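Local atomic coordinates of SnoaL-like domain-containing protein (Kribbella flavida, PDB entry 5EVH), a protein that is of unknown function but carries a SnoaL-like domain of the NTF2 clan, whose curved sheet and helices typically enclose a pocket for small molecules. Residues Leu78-Glu83 with Ala92-Thr97. Sequence-based numbering, arbitrary orientation.
Sequences LMYDTE and AAEHLT
The hydroxyl of Y80 gives a short hydrogen bond to the carboxylate of E94, OH to OE2 2.7 Å, on a buried face of two antiparallel strands. OE2 lies at the edge of the phenol ring, and the hydroxyl meets it from above the carboxylate plane, 44° out of it; the ring and carboxylate planes are 89° apart. Tyrosine suits the place: its CG sits between the backbone N and the carbonyl carbon (chi1 52°), and the long ring carries a hydroxyl across to the next strand, where the extended chain of E94 brings a buried acceptor. The small methyl of A92 lets the ring lie close, CB to CZ 3.7 Å, while A92 O lies over one ring face near the rim. L78 runs beside E94 on the same face, and its CD2 comes within 4.2 Å of CD1 of L96, a purely apolar touch.

Beneath these side chains the backbones form the hairpin of strands 75-84 and 92-99. L78 pairs with E94 and Y80 with A92 as hydrogen-bonded pairs, two N-H...O bonds each; L78 O, for instance, takes the N-H of E94 at 2.8 Å. In NTF2-like folds a curved sheet and helices packed against it form a cone-like shape, and here A12 of helix 7-20 touches L78 and L96, while H16 meets the ring of Y80, consistent with a polar pair lining the interior of the cone.

Between L78-E94 and Y80-A92, M79, a selenomethionine, and A93 form a non-hydrogen-bonded pair. On this other face the flexible, unbranched M79 brings CE to 4.2 Å from A93 CB, and alanine's short methyl suits close packing on A93 of the second subunit.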
# COMPACT_ATOMS: atom_id res chain seq x y z
N LEU A 78 -1.65 8.02 0.58
CA LEU A 78 -0.32 8.21 1.14
C LEU A 78 0.35 6.89 1.46
O LEU A 78 -0.31 5.85 1.61
CB LEU A 78 -0.33 9.04 2.39
CG LEU A 78 -1.38 8.81 3.40
CD1 LEU A 78 -0.62 8.21 4.50
CD2 LEU A 78 -1.75 10.18 3.82
N MSE A 79 1.68 6.96 1.49
CA MSE A 79 2.47 5.76 1.81
C MSE A 79 3.52 6.23 2.82
O MSE A 79 4.13 7.31 2.65
CB MSE A 79 3.12 5.21 0.57
CG MSE A 79 4.00 3.97 0.96
SE MSE A 79 4.93 3.17 -0.58
CE MSE A 79 3.34 2.41 -1.55
N TYR A 80 3.73 5.43 3.89
CA TYR A 80 4.64 5.82 4.96
C TYR A 80 5.37 4.57 5.44
O TYR A 80 4.88 3.45 5.35
CB TYR A 80 3.92 6.54 6.13
CG TYR A 80 2.73 5.81 6.68
CD1 TYR A 80 1.45 6.05 6.19
CD2 TYR A 80 2.89 4.89 7.71
CE1 TYR A 80 0.35 5.38 6.74
CE2 TYR A 80 1.81 4.22 8.27
CZ TYR A 80 0.54 4.46 7.76
OH TYR A 80 -0.55 3.78 8.28
N ASP A 81 6.58 4.78 5.91
CA ASP A 81 7.30 3.69 6.55
C ASP A 81 6.92 3.73 8.02
O ASP A 81 6.60 4.79 8.56
CB ASP A 81 8.80 3.90 6.42
CG ASP A 81 9.61 2.67 6.98
OD1 ASP A 81 9.14 1.52 6.76
OD2 ASP A 81 10.64 2.87 7.67
N THR A 82 6.96 2.58 8.68
CA THR A 82 6.89 2.57 10.15
C THR A 82 8.01 1.70 10.69
O THR A 82 8.48 0.78 10.01
CB THR A 82 5.53 2.04 10.72
OG1 THR A 82 5.43 0.61 10.61
CG2 THR A 82 4.27 2.68 10.03
N GLU A 83 8.44 2.00 11.93
CA GLU A 83 9.37 1.15 12.67
C GLU A 83 8.59 0.53 13.82
O GLU A 83 7.81 1.24 14.46
CB GLU A 83 10.51 1.98 13.22
CG GLU A 83 11.23 2.72 12.05
CD GLU A 83 12.10 3.88 12.60
OE1 GLU A 83 12.99 3.64 13.50
OE2 GLU A 83 11.85 5.03 12.14
N ALA A 92 3.21 1.11 5.11
CA ALA A 92 1.78 0.98 4.88
C ALA A 92 1.34 2.00 3.83
O ALA A 92 1.97 3.05 3.67
CB ALA A 92 0.95 1.17 6.17
N ALA A 93 0.25 1.71 3.13
CA ALA A 93 -0.33 2.72 2.25
C ALA A 93 -1.81 2.88 2.60
O ALA A 93 -2.47 1.88 2.98
CB ALA A 93 -0.22 2.27 0.75
N GLU A 94 -2.33 4.12 2.49
CA GLU A 94 -3.70 4.40 2.87
C GLU A 94 -4.36 5.20 1.78
O GLU A 94 -3.79 6.18 1.28
CB GLU A 94 -3.84 5.22 4.22
CG GLU A 94 -3.31 4.45 5.39
CD GLU A 94 -3.33 5.29 6.68
OE1 GLU A 94 -3.72 6.46 6.56
OE2 GLU A 94 -2.95 4.79 7.78
N HIS A 95 -5.62 4.82 1.48
CA HIS A 95 -6.44 5.56 0.56
C HIS A 95 -7.60 6.10 1.40
O HIS A 95 -8.34 5.31 2.00
CB HIS A 95 -6.96 4.66 -0.56
CG HIS A 95 -7.94 5.35 -1.47
ND1 HIS A 95 -9.04 4.70 -2.01
CD2 HIS A 95 -7.97 6.62 -1.97
CE1 HIS A 95 -9.72 5.54 -2.79
NE2 HIS A 95 -9.11 6.73 -2.76
N LEU A 96 -7.74 7.43 1.47
CA LEU A 96 -8.72 8.05 2.38
C LEU A 96 -9.75 8.82 1.57
O LEU A 96 -9.42 9.51 0.60
CB LEU A 96 -8.06 9.04 3.35
CG LEU A 96 -6.97 8.42 4.23
CD1 LEU A 96 -5.64 8.54 3.51
CD2 LEU A 96 -6.94 9.12 5.59
N THR A 97 -11.00 8.74 1.99
CA THR A 97 -12.05 9.62 1.49
C THR A 97 -12.44 10.56 2.60
O THR A 97 -12.68 10.11 3.73
CB THR A 97 -13.30 8.79 1.08
OG1 THR A 97 -12.85 7.81 0.13
CG2 THR A 97 -14.39 9.63 0.52